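Local coordinates for novel Thermotoga maritima enzyme TM1112 (PDB 1O5U), which is of unknown function but adopts the cupin fold, and is probably an enzyme working from the pocket inside its beta barrel, at residues A[32-37]-A[96-101]; A[40-45]-A[87-92]; A[55-60]-A[72-77]. All coordinates share one frame; numbering follows the deposited sequence.

All three contacts join antiparallel strands of one small cupin barrel, and interactions 2 and 3 lie along the chain within the loop that interaction 1 closes. Interaction 1 ties outer strand 35-38 to strand 93-100 in the five-stranded sheet, partly buried and rich in aromatic, proline and histidine packing. Interactions 2 and 3 share the four-stranded sheet, where strands 85-90 and 58-64 are neighbours. Interaction 2 lies at the surface, with salt bridges on one face and aromatic rings on the other; interaction 3, partly buried, relies mainly on backbone bonds around a turn. Trp36 and Lys96 of interaction 1 touch Trp88 of interaction 2, bringing the two sheets together.

Interaction 1. Residues A[32-37]-A[96-101]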
loop_
_atom_site.group_PDB
_atom_site.type_symbol
_atom_site.label_atom_id
_atom_site.label_comp_id
_atom_site.label_asym_id
_atom_site.label_seq_id
_atom_site.Cartn_x
_atom_site.Cartn_y
_atom_site.Cartn_z
ATOM N N LYS A 32 -8.952 2.461 -12.552
ATOM C CA LYS A 32 -10.209 1.745 -12.406
ATOM C C LYS A 32 -10.344 0.942 -11.116
ATOM O O LYS A 32 -11.385 0.355 -10.890
ATOM C CB LYS A 32 -10.409 0.821 -13.601
ATOM C CG LYS A 32 -10.415 1.597 -14.906
ATOM C CD LYS A 32 -10.673 0.720 -16.068
ATOM C CE LYS A 32 -10.952 1.528 -17.316
ATOM N NZ LYS A 32 -11.071 0.689 -18.566
ATOM N N TRP A 33 -9.285 0.870 -10.320
ATOM C CA TRP A 33 -9.320 0.140 -9.089
ATOM C C TRP A 33 -10.068 0.969 -8.058
ATOM O O TRP A 33 -9.932 2.203 -8.068
ATOM C CB TRP A 33 -7.918 -0.108 -8.580
ATOM C CG TRP A 33 -7.029 -1.020 -9.417
ATOM C CD1 TRP A 33 -7.341 -1.701 -10.516
ATOM C CD2 TRP A 33 -5.663 -1.337 -9.114
ATOM N NE1 TRP A 33 -6.250 -2.413 -10.975
ATOM C CE2 TRP A 33 -5.198 -2.200 -10.124
ATOM C CE3 TRP A 33 -4.780 -0.930 -8.113
ATOM C CZ2 TRP A 33 -3.896 -2.720 -10.129
ATOM C CZ3 TRP A 33 -3.489 -1.465 -8.092
ATOM C CH2 TRP A 33 -3.057 -2.320 -9.114
ATOM N N PRO A 34 -10.748 0.337 -7.104
ATOM C CA PRO A 34 -11.355 1.095 -5.988
ATOM C C PRO A 34 -10.366 1.955 -5.214
ATOM O O PRO A 34 -9.157 1.652 -5.187
ATOM C CB PRO A 34 -11.894 -0.004 -5.061
ATOM C CG PRO A 34 -11.163 -1.251 -5.476
ATOM C CD PRO A 34 -10.922 -1.120 -6.933
ATOM N N ILE A 35 -10.896 2.968 -4.532
ATOM C CA ILE A 35 -10.104 3.935 -3.793
ATOM C C ILE A 35 -10.398 3.753 -2.314
ATOM O O ILE A 35 -11.553 3.582 -1.913
ATOM C CB ILE A 35 -10.420 5.375 -4.266
ATOM C CG1 ILE A 35 -9.870 5.609 -5.690
ATOM C CG2 ILE A 35 -9.702 6.382 -3.327
ATOM C CD1 ILE A 35 -10.375 6.909 -6.381
ATOM N N TRP A 36 -9.344 3.830 -1.513
ATOM C CA TRP A 36 -9.379 3.755 -0.054
ATOM C C TRP A 36 -8.590 4.948 0.499
ATOM O O TRP A 36 -7.545 5.341 -0.036
ATOM C CB TRP A 36 -8.730 2.482 0.413
ATOM C CG TRP A 36 -8.670 2.252 1.896
ATOM C CD1 TRP A 36 -9.602 1.662 2.650
ATOM C CD2 TRP A 36 -7.545 2.468 2.744
ATOM N NE1 TRP A 36 -9.160 1.541 3.947
ATOM C CE2 TRP A 36 -7.898 2.044 4.030
ATOM C CE3 TRP A 36 -6.282 3.004 2.552
ATOM C CZ2 TRP A 36 -7.034 2.102 5.091
ATOM C CZ3 TRP A 36 -5.427 3.087 3.614
ATOM C CH2 TRP A 36 -5.810 2.630 4.879
ATOM N N GLU A 37 -9.117 5.549 1.555
ATOM C CA GLU A 37 -8.451 6.655 2.220
ATOM C C GLU A 37 -8.427 6.418 3.721
ATOM O O GLU A 37 -9.352 5.827 4.283
ATOM C CB GLU A 37 -9.267 7.930 1.979
ATOM C CG GLU A 37 -9.251 8.408 0.573
ATOM C CD GLU A 37 -9.931 9.779 0.454
ATOM O OE1 GLU A 37 -9.333 10.792 0.841
ATOM O OE2 GLU A 37 -11.063 9.818 -0.004
ATOM N N LYS A 96 -5.415 5.898 -1.869
ATOM C CA LYS A 96 -4.811 4.907 -2.759
ATOM C C LYS A 96 -5.844 4.194 -3.584
ATOM O O LYS A 96 -7.042 4.102 -3.188
ATOM C CB LYS A 96 -4.011 3.891 -1.940
ATOM C CG LYS A 96 -4.816 3.024 -1.087
ATOM C CD LYS A 96 -3.973 2.202 -0.112
ATOM C CE LYS A 96 -4.709 0.911 0.227
ATOM N NZ LYS A 96 -3.738 -0.076 0.820
ATOM N N HIS A 97 -5.396 3.716 -4.744
ATOM C CA HIS A 97 -6.121 2.695 -5.537
ATOM C C HIS A 97 -5.630 1.315 -5.069
ATOM O O HIS A 97 -4.423 1.157 -4.794
ATOM C CB HIS A 97 -5.831 2.875 -7.044
ATOM C CG HIS A 97 -6.584 4.003 -7.685
ATOM N ND1 HIS A 97 -7.903 3.885 -8.068
ATOM C CD2 HIS A 97 -6.196 5.253 -8.044
ATOM C CE1 HIS A 97 -8.320 5.031 -8.587
ATOM N NE2 HIS A 97 -7.297 5.881 -8.597
ATOM N N TYR A 98 -6.527 0.320 -4.979
ATOM C CA TYR A 98 -6.136 -1.004 -4.481
ATOM C C TYR A 98 -6.812 -2.116 -5.244
ATOM O O TYR A 98 -7.925 -1.961 -5.730
ATOM C CB TYR A 98 -6.348 -1.147 -2.958
ATOM C CG TYR A 98 -7.788 -1.251 -2.579
ATOM C CD1 TYR A 98 -8.434 -2.486 -2.513
ATOM C CD2 TYR A 98 -8.540 -0.118 -2.359
ATOM C CE1 TYR A 98 -9.808 -2.559 -2.193
ATOM C CE2 TYR A 98 -9.873 -0.188 -2.035
ATOM C CZ TYR A 98 -10.513 -1.383 -1.955
ATOM O OH TYR A 98 -11.881 -1.394 -1.649
ATOM N N ASN A 99 -6.097 -3.233 -5.384
ATOM C CA ASN A 99 -6.568 -4.405 -6.144
ATOM C C ASN A 99 -6.249 -5.620 -5.312
ATOM O O ASN A 99 -5.112 -5.835 -4.976
ATOM C CB ASN A 99 -5.865 -4.501 -7.515
ATOM C CG ASN A 99 -6.427 -5.586 -8.404
ATOM O OD1 ASN A 99 -7.653 -5.631 -8.671
ATOM N ND2 ASN A 99 -5.546 -6.481 -8.887
ATOM N N LEU A 100 -7.281 -6.361 -4.922
ATOM C CA LEU A 100 -7.118 -7.627 -4.196
ATOM C C LEU A 100 -6.963 -8.719 -5.220
ATOM O O LEU A 100 -7.642 -8.687 -6.234
ATOM C CB LEU A 100 -8.349 -7.893 -3.327
ATOM C CG LEU A 100 -8.739 -6.779 -2.363
ATOM C CD1 LEU A 100 -9.948 -7.214 -1.567
ATOM C CD2 LEU A 100 -7.585 -6.460 -1.458
ATOM N N PHE A 101 -6.073 -9.677 -4.985
ATOM C CA PHE A 101 -5.890 -10.744 -5.951
ATOM C C PHE A 101 -5.343 -12.010 -5.301
ATOM O O PHE A 101 -5.272 -13.074 -5.935
ATOM C CB PHE A 101 -5.015 -10.256 -7.123
ATOM C CG PHE A 101 -3.547 -10.064 -6.774
ATOM C CD1 PHE A 101 -2.629 -11.075 -7.012
ATOM C CD2 PHE A 101 -3.089 -8.863 -6.233
ATOM C CE1 PHE A 101 -1.291 -10.915 -6.719
ATOM C CE2 PHE A 101 -1.745 -8.700 -5.938
ATOM C CZ PHE A 101 -0.845 -9.715 -6.174
ATOM O OXT PHE A 101 -5.018 -12.013 -4.119
HETATM O O HOH W 1 -12.889 1.201 -1.110
#
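An antiparallel beta ladder of the cupin barrel pairs Trp36 with Lys96 and Ile35 with His97, where outer strand 35-38 joins strand 93-100. Trp36 and Lys96 exchange both backbone bonds, and Tyr98 N reaches Pro34 O at 3.0 Å. Ahead of strand 35-38, the His97 side chain bonds the loop: ND1 donates to Trp33 O at 2.6 Å, the oxygen lying in the imidazole plane, while Ile35 CG1 sits over one face of that ring, toward its rim. Asn99 CB stands over the centre of the six-membered ring of Trp33, 3.5 Å from its centroid, with the amide stacked 20° from the indole plane. With Tyr98 CG between its backbone N and carbonyl carbon (chi1 72°), the ring turns back over Pro34, whose CG lies over one face, offset toward the rim, 3.6 Å from Tyr98 CZ. Water 1 links Tyr98 OH to Ile35 O. On the side of the sheet that carries Trp36 and Lys96, the two side chains cross at a slant, Lys96 CE coming to 3.5 Å from Trp36 CE3, and Lys96 NZ is covalently linked to an unidentified ligand. Beyond this pair the indole of Trp36 meets Trp88 nearly perpendicularly, while strand 51-55 flanks strand 93-100, with backbone hydrogen bonds between Tyr54 and His97 and between Thr52 and Asn99.

Interaction 2. Residues A[40-45]-A[87-92]; sequences VSEFDW and RWKVLE
Charged groups connect Glu42, Asp44 and Arg87 in a salt-bridge network. The arginine chain is extended from CG to NE, and its guanidinium then uses two different nitrogens. NE donates to Glu42 OE2 at 3.1 Å, approaching from above the carboxylate plane, whereas NH1 donates to Asp44 OD1 at 3.0 Å in a straighter bond with an angle of 166°. Asp44 OD1 lies in the guanidinium plane, yet the two flat groups are turned 80° against each other, and the nitrogen stands well above the carboxylate. One face of the guanidinium also lies over the backbone at Glu42 and Phe43, so the extended arginine reaches across the neighbouring strand. Glu42 OE1 accepts a bond from water 2, which in turn weakly accepts one from Lys89 NZ.

Backbone bonds form the antiparallel ladder between strands 41-46 and 85-90, the former at the margin of the four-stranded sheet of the cupin barrel. Phe43 and Trp88 form a hydrogen-bonded pair, with Phe43 N to Trp88 O at 2.9 Å and Trp88 N to Phe43 O at 2.8 Å. Glu42 with Lys89 and Asp44 with Arg87 are the non-hydrogen-bonded pairs, and Val90 N continues the connection to Ser41 O.

Apolar contacts gather on the sheet face bearing Phe43, Trp88 and Val90. The phenyl and indole side chains run side by side in the same direction, their planes 24° apart but slid so far that the rings barely overlap. Instead, Trp88 CB makes a CH-pi contact over one phenyl face, offset toward its rim and 3.5 Å from Phe43 CZ. Val90 CG2 touches Phe43 CE2 at 4.0 Å, and Trp36 of strand 35-38 packs against Phe43.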
loop_
_atom_site.group_PDB
_atom_site.type_symbol
_atom_site.label_atom_id
_atom_site.label_comp_id
_atom_site.label_asym_id
_atom_site.label_seq_id
_atom_site.Cartn_x
_atom_site.Cartn_y
_atom_site.Cartn_z
ATOM N N VAL A 40 -4.670 10.274 9.564
ATOM C CA VAL A 40 -3.548 9.960 10.466
ATOM C C VAL A 40 -4.059 9.060 11.615
ATOM O O VAL A 40 -5.053 9.383 12.275
ATOM C CB VAL A 40 -2.912 11.260 11.005
ATOM C CG1 VAL A 40 -1.966 11.009 12.179
ATOM C CG2 VAL A 40 -2.249 12.010 9.847
ATOM N N SER A 41 -3.364 7.956 11.851
ATOM C CA SER A 41 -3.830 6.843 12.651
ATOM C C SER A 41 -2.762 5.759 12.712
ATOM O O SER A 41 -1.772 5.812 11.969
ATOM C CB SER A 41 -5.119 6.255 12.061
ATOM O OG SER A 41 -4.935 5.772 10.741
ATOM N N GLU A 42 -2.985 4.766 13.568
ATOM C CA GLU A 42 -2.095 3.586 13.700
ATOM C C GLU A 42 -2.942 2.377 14.024
ATOM O O GLU A 42 -3.781 2.464 14.910
ATOM C CB GLU A 42 -1.043 3.808 14.801
ATOM C CG GLU A 42 0.098 2.770 14.809
ATOM C CD GLU A 42 1.330 3.157 15.651
ATOM O OE1 GLU A 42 1.450 4.335 16.134
ATOM O OE2 GLU A 42 2.220 2.280 15.799
ATOM N N PHE A 43 -2.767 1.278 13.282
ATOM C CA PHE A 43 -3.663 0.114 13.397
ATOM C C PHE A 43 -3.027 -1.116 12.794
ATOM O O PHE A 43 -2.228 -1.006 11.848
ATOM C CB PHE A 43 -4.980 0.375 12.672
ATOM C CG PHE A 43 -4.817 0.720 11.214
ATOM C CD1 PHE A 43 -4.756 -0.256 10.229
ATOM C CD2 PHE A 43 -4.690 2.037 10.818
ATOM C CE1 PHE A 43 -4.593 0.098 8.892
ATOM C CE2 PHE A 43 -4.521 2.367 9.501
ATOM C CZ PHE A 43 -4.472 1.421 8.546
ATOM N N ASP A 44 -3.393 -2.277 13.342
ATOM C CA ASP A 44 -2.937 -3.567 12.812
ATOM C C ASP A 44 -3.738 -3.932 11.570
ATOM O O ASP A 44 -4.896 -3.588 11.465
ATOM C CB ASP A 44 -3.083 -4.674 13.849
ATOM C CG ASP A 44 -2.084 -4.553 14.982
ATOM O OD1 ASP A 44 -1.082 -3.834 14.839
ATOM O OD2 ASP A 44 -2.222 -5.176 16.053
ATOM N N TRP A 45 -3.105 -4.601 10.617
ATOM C CA TRP A 45 -3.819 -5.142 9.443
ATOM C C TRP A 45 -3.333 -6.548 9.162
ATOM O O TRP A 45 -2.159 -6.860 9.410
ATOM C CB TRP A 45 -3.594 -4.266 8.204
ATOM C CG TRP A 45 -4.576 -4.547 7.138
ATOM C CD1 TRP A 45 -4.380 -5.222 5.989
ATOM C CD2 TRP A 45 -5.950 -4.186 7.154
ATOM N NE1 TRP A 45 -5.553 -5.316 5.274
ATOM C CE2 TRP A 45 -6.534 -4.678 5.979
ATOM C CE3 TRP A 45 -6.765 -3.489 8.072
ATOM C CZ2 TRP A 45 -7.880 -4.496 5.683
ATOM C CZ3 TRP A 45 -8.102 -3.337 7.780
ATOM C CH2 TRP A 45 -8.645 -3.826 6.611
ATOM N N ARG A 87 1.531 -3.623 11.099
ATOM C CA ARG A 87 0.907 -2.442 11.675
ATOM C C ARG A 87 1.196 -1.292 10.753
ATOM O O ARG A 87 2.333 -1.126 10.323
ATOM C CB ARG A 87 1.491 -2.162 13.040
ATOM C CG ARG A 87 0.794 -1.040 13.805
ATOM C CD ARG A 87 0.939 -1.208 15.294
ATOM N NE ARG A 87 0.260 -0.167 16.065
ATOM C CZ ARG A 87 -0.989 -0.247 16.546
ATOM N NH1 ARG A 87 -1.736 -1.309 16.346
ATOM N NH2 ARG A 87 -1.489 0.765 17.235
ATOM N N TRP A 88 0.147 -0.557 10.405
ATOM C CA TRP A 88 0.214 0.678 9.660
ATOM C C TRP A 88 0.266 1.879 10.591
ATOM O O TRP A 88 -0.535 1.981 11.532
ATOM C CB TRP A 88 -1.036 0.833 8.764
ATOM C CG TRP A 88 -0.969 0.109 7.439
ATOM C CD1 TRP A 88 -0.616 -1.180 7.242
ATOM C CD2 TRP A 88 -1.288 0.641 6.151
ATOM N NE1 TRP A 88 -0.680 -1.486 5.901
ATOM C CE2 TRP A 88 -1.098 -0.390 5.207
ATOM C CE3 TRP A 88 -1.752 1.875 5.691
ATOM C CZ2 TRP A 88 -1.280 -0.197 3.872
ATOM C CZ3 TRP A 88 -1.963 2.043 4.362
ATOM C CH2 TRP A 88 -1.725 1.027 3.458
ATOM N N LYS A 89 1.190 2.800 10.325
ATOM C CA LYS A 89 1.198 4.121 10.979
ATOM C C LYS A 89 1.078 5.172 9.906
ATOM O O LYS A 89 2.040 5.419 9.145
ATOM C CB LYS A 89 2.487 4.335 11.772
ATOM C CG LYS A 89 2.433 5.595 12.632
ATOM C CD LYS A 89 3.575 5.707 13.581
ATOM C CE LYS A 89 3.436 7.001 14.385
ATOM N NZ LYS A 89 4.633 7.293 15.238
ATOM N N VAL A 90 -0.113 5.728 9.778
ATOM C CA VAL A 90 -0.405 6.678 8.723
ATOM C C VAL A 90 0.078 8.057 9.226
ATOM O O VAL A 90 -0.445 8.608 10.179
ATOM C CB VAL A 90 -1.896 6.749 8.414
ATOM C CG1 VAL A 90 -2.163 7.887 7.417
ATOM C CG2 VAL A 90 -2.470 5.400 7.905
ATOM N N LEU A 91 1.135 8.576 8.624
ATOM C CA LEU A 91 1.748 9.819 9.072
ATOM C C LEU A 91 1.171 11.033 8.346
ATOM O O LEU A 91 1.061 12.130 8.931
ATOM C CB LEU A 91 3.251 9.748 8.799
ATOM C CG LEU A 91 4.023 8.674 9.568
ATOM C CD1 LEU A 91 5.434 8.622 9.054
ATOM C CD2 LEU A 91 3.999 8.902 11.060
ATOM N N GLU A 92 0.877 10.848 7.066
ATOM C CA GLU A 92 0.133 11.841 6.276
ATOM C C GLU A 92 -1.069 11.157 5.683
ATOM O O GLU A 92 -0.942 10.050 5.147
ATOM C CB GLU A 92 1.030 12.419 5.191
ATOM C CG GLU A 92 2.263 13.112 5.767
ATOM C CD GLU A 92 3.261 13.497 4.709
ATOM O OE1 GLU A 92 2.953 13.388 3.503
ATOM O OE2 GLU A 92 4.373 13.895 5.120
HETATM O O HOH W 2 3.988 4.672 17.176
#

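Interaction 3. Residues A[55-60]-A[72-77]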
loop_
_atom_site.group_PDB
_atom_site.type_symbol
_atom_site.label_atom_id
_atom_site.label_comp_id
_atom_site.label_asym_id
_atom_site.label_seq_id
_atom_site.Cartn_x
_atom_site.Cartn_y
_atom_site.Cartn_z
ATOM N N ILE A 55 -0.329 4.486 -4.462
ATOM C CA ILE A 55 -0.519 5.624 -3.542
ATOM C C ILE A 55 -0.652 6.961 -4.287
ATOM O O ILE A 55 0.293 7.454 -4.968
ATOM C CB ILE A 55 0.623 5.701 -2.478
ATOM C CG1 ILE A 55 0.934 4.367 -1.838
ATOM C CG2 ILE A 55 0.343 6.743 -1.409
ATOM C CD1 ILE A 55 -0.232 3.660 -1.226
ATOM N N LEU A 56 -1.844 7.556 -4.151
ATOM C CA LEU A 56 -2.123 8.847 -4.738
ATOM C C LEU A 56 -1.637 9.991 -3.858
ATOM O O LEU A 56 -1.175 11.010 -4.347
ATOM C CB LEU A 56 -3.645 8.995 -5.004
ATOM C CG LEU A 56 -4.240 8.027 -6.037
ATOM C CD1 LEU A 56 -5.734 8.191 -6.148
ATOM C CD2 LEU A 56 -3.597 8.274 -7.395
ATOM N N GLU A 57 -1.791 9.831 -2.545
ATOM C CA GLU A 57 -1.381 10.808 -1.565
ATOM C C GLU A 57 -1.038 10.102 -0.276
ATOM O O GLU A 57 -1.599 9.064 0.026
ATOM C CB GLU A 57 -2.511 11.794 -1.248
ATOM C CG GLU A 57 -3.057 12.585 -2.420
ATOM C CD GLU A 57 -2.053 13.601 -2.998
ATOM O OE1 GLU A 57 -1.062 13.988 -2.338
ATOM O OE2 GLU A 57 -2.276 14.022 -4.158
ATOM N N GLY A 58 -0.134 10.701 0.489
ATOM C CA GLY A 58 0.093 10.257 1.854
ATOM C C GLY A 58 1.427 9.624 2.119
ATOM O O GLY A 58 2.309 9.628 1.253
ATOM N N LYS A 59 1.569 9.150 3.331
ATOM C CA LYS A 59 2.846 8.592 3.823
ATOM C C LYS A 59 2.490 7.684 4.965
ATOM O O LYS A 59 1.791 8.097 5.912
ATOM C CB LYS A 59 3.793 9.659 4.315
ATOM C CG LYS A 59 5.137 9.085 4.852
ATOM C CD LYS A 59 6.055 10.130 5.341
ATOM C CE LYS A 59 7.383 9.534 5.674
ATOM N NZ LYS A 59 8.374 10.605 6.193
ATOM N N VAL A 60 3.002 6.455 4.914
ATOM C CA VAL A 60 2.726 5.440 5.904
ATOM C C VAL A 60 4.002 4.712 6.252
ATOM O O VAL A 60 4.794 4.444 5.352
ATOM C CB VAL A 60 1.744 4.386 5.371
ATOM C CG1 VAL A 60 1.321 3.426 6.466
ATOM C CG2 VAL A 60 0.518 5.061 4.786
ATOM N N ILE A 72 5.954 3.865 2.777
ATOM C CA ILE A 72 5.306 4.004 1.467
ATOM C C ILE A 72 4.728 5.385 1.355
ATOM O O ILE A 72 4.274 5.956 2.343
ATOM C CB ILE A 72 4.250 2.945 1.245
ATOM C CG1 ILE A 72 3.259 2.894 2.379
ATOM C CG2 ILE A 72 4.907 1.577 1.142
ATOM C CD1 ILE A 72 2.159 1.808 2.188
ATOM N N GLU A 73 4.828 5.945 0.177
ATOM C CA GLU A 73 4.418 7.329 -0.005
ATOM C C GLU A 73 3.932 7.572 -1.401
ATOM O O GLU A 73 3.905 6.628 -2.222
ATOM C CB GLU A 73 5.500 8.289 0.443
ATOM C CG GLU A 73 6.773 8.198 -0.268
ATOM C CD GLU A 73 7.941 8.845 0.497
ATOM O OE1 GLU A 73 7.891 9.275 1.736
ATOM O OE2 GLU A 73 8.923 8.894 -0.210
ATOM N N LYS A 74 3.507 8.823 -1.671
ATOM C CA LYS A 74 2.858 9.145 -2.942
ATOM C C LYS A 74 3.700 8.635 -4.092
ATOM O O LYS A 74 4.922 8.871 -4.168
ATOM C CB LYS A 74 2.652 10.674 -3.036
ATOM C CG LYS A 74 2.064 11.146 -4.322
ATOM C CD LYS A 74 1.885 12.678 -4.240
ATOM C CE LYS A 74 1.235 13.240 -5.497
ATOM N NZ LYS A 74 1.421 14.727 -5.567
ATOM N N GLY A 75 3.036 8.026 -5.045
ATOM C CA GLY A 75 3.696 7.542 -6.274
ATOM C C GLY A 75 4.220 6.148 -6.202
ATOM O O GLY A 75 4.634 5.595 -7.215
ATOM N N ASP A 76 4.152 5.520 -5.031
ATOM C CA ASP A 76 4.578 4.138 -4.913
ATOM C C ASP A 76 3.511 3.153 -5.331
ATOM O O ASP A 76 2.329 3.351 -5.010
ATOM C CB ASP A 76 4.925 3.813 -3.447
ATOM C CG ASP A 76 6.224 4.435 -2.975
ATOM O OD1 ASP A 76 6.426 4.447 -1.733
ATOM O OD2 ASP A 76 7.111 4.847 -3.774
ATOM N N LEU A 77 3.967 2.058 -5.942
ATOM C CA LEU A 77 3.190 0.857 -6.225
ATOM C C LEU A 77 3.694 -0.177 -5.241
ATOM O O LEU A 77 4.867 -0.558 -5.266
ATOM C CB LEU A 77 3.423 0.397 -7.616
ATOM C CG LEU A 77 2.534 -0.767 -8.081
ATOM C CD1 LEU A 77 1.059 -0.353 -8.213
ATOM C CD2 LEU A 77 3.060 -1.261 -9.395
HETATM O O HOH W 3 4.285 11.306 0.069
#
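Ile72 CG1 lies between its own backbone N and carbonyl carbon (chi1 52°), from where it meets Val60 CB at 3.7 Å. Lys74 has CG anti to its backbone N (chi1 177°), which brings that methylene to 3.2 Å from Leu56 O; the rest of the extended chain runs beside Glu57, pointing the same way. Their charged ends approach without forming a salt bridge, Glu57 OE2 lying 4.0 Å from Lys74 NZ.

Val60 and Ile72 form a hydrogen-bonded antiparallel pair, with Val60 N to Ile72 O and Ile72 N to Val60 O both at 2.9 Å. Lys59 and Glu73 make the adjoining non-hydrogen-bonded pair, and their side chains run together on the other face. Beyond it the ladder opens. Lys74 N makes only a weak bond to Gly58 O, and water 3 spans the same two atoms, donating to the carbonyl and accepting from the amide.

A type II beta turn from Glu73 to Asp76 redirects segment 72-77 toward Ile55. Asp76 N closes it on Glu73 O, while Asp76 OD1 accepts from Glu73 N at 2.9 Å, so the aspartate braces its own turn with backbone and carboxylate alike. Ile55 is gripped through both backbone groups: its N donates to Asp76 O in a nearly straight bond of 172°, and its O accepts from Gly75 N at 2.8 Å. Gly58 and Gly75 have backbone angles at which a beta carbon would press on the preceding carbonyl.

The contact thus joins the 58-64/69-73 hairpin to the end of strand 51-55. Leu56 and Glu57 form a classic beta bulge opposite Arg95 of strand 93-100, Ile72 packs on Ile17 of strand 16-18, and Asp76 OD2 is salt-bridged to Lys19.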